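Local coordinates for protein tartronate semialdehyde reductase (Salmonella typhimurium, PDB 1VPD) that probably reduces tartronate semialdehyde (2-hydroxy-3-oxopropanoate) to D-glycerate with NADH or NADPH, the last step of galactarate breakdown to D-glycerate, at residues S138-G143 with N172-A177. Sequence-based numbering, arbitrary orientation.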
ATOM      1  N   SER A 138      -4.480   7.309  -5.025  1.00 14.83           N
ATOM      2  CA  SER A 138      -5.808   6.780  -5.266  1.00 14.90           C
ATOM      3  C   SER A 138      -6.168   5.846  -4.104  1.00 14.87           C
ATOM      4  O   SER A 138      -5.343   5.027  -3.665  1.00 15.77           O
ATOM      5  CB  SER A 138      -5.879   6.021  -6.588  1.00 15.13           C
ATOM      6  OG  SER A 138      -5.962   6.907  -7.686  1.00 15.33           O
ATOM      7  N   VAL A 139      -7.396   5.965  -3.632  1.00 13.95           N
ATOM      8  CA  VAL A 139      -7.940   5.163  -2.555  1.00 13.68           C
ATOM      9  C   VAL A 139      -9.120   4.390  -3.117  1.00 13.73           C
ATOM     10  O   VAL A 139      -9.960   4.936  -3.841  1.00 14.37           O
ATOM     11  CB  VAL A 139      -8.383   6.082  -1.369  1.00 13.57           C
ATOM     12  CG1 VAL A 139      -8.876   5.269  -0.210  1.00 15.05           C
ATOM     13  CG2 VAL A 139      -7.233   6.964  -0.940  1.00 13.54           C
HETATM   14  N   MSE A 140      -9.181   3.107  -2.785  1.00 13.44           N
HETATM   15  CA  MSE A 140     -10.189   2.194  -3.309  1.00 13.46           C
HETATM   16  C   MSE A 140     -10.836   1.500  -2.121  1.00 14.19           C
HETATM   17  O   MSE A 140     -10.157   0.870  -1.339  1.00 14.72           O
HETATM   18  CB  MSE A 140      -9.541   1.201  -4.293  1.00 13.96           C
HETATM   19  CG  MSE A 140      -8.392   0.375  -3.705  1.00 14.41           C
HETATM   20 SE   MSE A 140      -6.924   0.068  -4.984  0.84 17.61          SE
HETATM   21  CE  MSE A 140      -6.333   1.890  -5.219  1.00 15.75           C
ATOM     22  N   VAL A 141     -12.162   1.613  -1.993  1.00 14.21           N
ATOM     23  CA  VAL A 141     -12.830   1.358  -0.718  1.00 14.10           C
ATOM     24  C   VAL A 141     -13.967   0.358  -0.817  1.00 14.52           C
ATOM     25  O   VAL A 141     -14.795   0.442  -1.727  1.00 15.05           O
ATOM     26  CB  VAL A 141     -13.417   2.686  -0.152  1.00 14.53           C
ATOM     27  CG1 VAL A 141     -13.908   2.470   1.265  1.00 14.54           C
ATOM     28  CG2 VAL A 141     -12.383   3.810  -0.240  1.00 14.96           C
ATOM     29  N   GLY A 142     -14.022  -0.578   0.125  1.00 14.15           N
ATOM     30  CA  GLY A 142     -15.194  -1.397   0.315  1.00 14.31           C
ATOM     31  C   GLY A 142     -15.852  -1.100   1.653  1.00 14.67           C
ATOM     32  O   GLY A 142     -15.203  -0.628   2.597  1.00 14.07           O
ATOM     33  N   GLY A 143     -17.145  -1.395   1.720  1.00 15.23           N
ATOM     34  CA  GLY A 143     -17.935  -1.250   2.939  1.00 15.91           C
ATOM     35  C   GLY A 143     -19.261  -0.572   2.650  1.00 16.94           C
ATOM     36  O   GLY A 143     -19.665  -0.434   1.516  1.00 17.18           O
ATOM     37  N   ASN A 172      -9.864  -4.234  -1.040  1.00 11.90           N
ATOM     38  CA  ASN A 172      -8.734  -5.124  -1.204  1.00 11.63           C
ATOM     39  C   ASN A 172      -8.782  -5.962  -2.462  1.00 11.40           C
ATOM     40  O   ASN A 172      -7.739  -6.204  -3.038  1.00 11.49           O
ATOM     41  CB  ASN A 172      -8.486  -5.940   0.045  1.00 11.35           C
ATOM     42  CG  ASN A 172      -7.683  -5.133   1.070  1.00 12.24           C
ATOM     43  OD1 ASN A 172      -6.573  -4.693   0.775  1.00 12.70           O
ATOM     44  ND2 ASN A 172      -8.276  -4.873   2.225  1.00 13.69           N
ATOM     45  N   VAL A 173      -9.965  -6.343  -2.952  1.00 11.37           N
ATOM     46  CA  VAL A 173     -10.003  -7.008  -4.258  1.00 11.47           C
ATOM     47  C   VAL A 173      -9.471  -6.050  -5.321  1.00 11.35           C
ATOM     48  O   VAL A 173      -8.695  -6.437  -6.182  1.00 11.55           O
ATOM     49  CB  VAL A 173     -11.434  -7.498  -4.628  1.00 11.54           C
ATOM     50  CG1 VAL A 173     -11.500  -7.963  -6.075  1.00 12.56           C
ATOM     51  CG2 VAL A 173     -11.866  -8.598  -3.728  1.00 12.79           C
ATOM     52  N   THR A 174      -9.881  -4.781  -5.252  1.00 11.73           N
ATOM     53  CA  THR A 174      -9.447  -3.769  -6.200  1.00 11.45           C
ATOM     54  C   THR A 174      -7.940  -3.564  -6.080  1.00 11.18           C
ATOM     55  O   THR A 174      -7.241  -3.442  -7.094  1.00 11.60           O
ATOM     56  CB  THR A 174     -10.232  -2.463  -5.976  1.00 11.53           C
ATOM     57  OG1 THR A 174     -11.637  -2.707  -6.148  1.00 12.69           O
ATOM     58  CG2 THR A 174      -9.878  -1.409  -7.020  1.00 12.39           C
ATOM     59  N   LYS A 175      -7.445  -3.554  -4.849  1.00 10.81           N
ATOM     60  CA  LYS A 175      -6.000  -3.463  -4.608  1.00 10.53           C
ATOM     61  C   LYS A 175      -5.228  -4.685  -5.152  1.00 10.78           C
ATOM     62  O   LYS A 175      -4.102  -4.526  -5.611  1.00 11.08           O
ATOM     63  CB  LYS A 175      -5.696  -3.234  -3.124  1.00 10.92           C
ATOM     64  CG  LYS A 175      -4.207  -3.094  -2.781  1.00 10.64           C
ATOM     65  CD  LYS A 175      -3.499  -1.911  -3.458  1.00 11.05           C
ATOM     66  CE  LYS A 175      -2.128  -1.653  -2.834  1.00 10.77           C
ATOM     67  NZ  LYS A 175      -1.318  -0.661  -3.618  1.00 12.16           N
ATOM     68  N   LEU A 176      -5.805  -5.880  -5.121  1.00 10.96           N
ATOM     69  CA  LEU A 176      -5.153  -7.044  -5.758  1.00 11.36           C
ATOM     70  C   LEU A 176      -4.992  -6.813  -7.257  1.00 11.16           C
ATOM     71  O   LEU A 176      -3.911  -7.003  -7.812  1.00 10.91           O
ATOM     72  CB  LEU A 176      -5.883  -8.358  -5.482  1.00 11.82           C
ATOM     73  CG  LEU A 176      -6.013  -8.766  -4.009  1.00 12.38           C
ATOM     74  CD1 LEU A 176      -6.804 -10.048  -3.888  1.00 13.28           C
ATOM     75  CD2 LEU A 176      -4.644  -8.892  -3.349  1.00 12.65           C
ATOM     76  N   ALA A 177      -6.058  -6.376  -7.919  1.00 11.43           N
ATOM     77  CA  ALA A 177      -5.964  -6.003  -9.338  1.00 11.62           C
ATOM     78  C   ALA A 177      -4.901  -4.924  -9.552  1.00 11.64           C
ATOM     79  O   ALA A 177      -4.090  -4.987 -10.474  1.00 11.61           O
ATOM     80  CB  ALA A 177      -7.311  -5.520  -9.828  1.00 11.64           C
TER
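M140 reaches from strand 137-142 of the Rossmann-type NAD-binding domain onto T174 and K175, near the start of the long interdomain helix 170-198 that leads into the all-helical C-terminal domain. M140, present as selenomethionine, carries the strand side of this apolar contact. Its CB lies 3.8 Å from T174 CG2. CG, held between the backbone N and the carbonyl carbon (chi1 57°), continues toward the helix and stays 4.0 Å from the same methyl. SE goes furthest, coming to 3.7 Å from both N and CA of K175 and also touching T174 CG2 (3.9 Å) and K175 CB, so the selenium meets helix backbone as well as side chains. At chi3 (65°) the chain turns aside, along its own strand, and M140 CE ends 3.6 Å from S138 O. T174 divides its two branches: CG2 faces M140, while OG1 hydrogen-bonds A170 O one helical turn earlier. Beyond its CB, K175, the predicted active-site lysine, turns away from the strand segment toward the pocket that includes S100, a predicted NAD-binding residue. There K175 NZ hydrogen-bonds V125 O and O1 of a bound L(+)-tartaric acid.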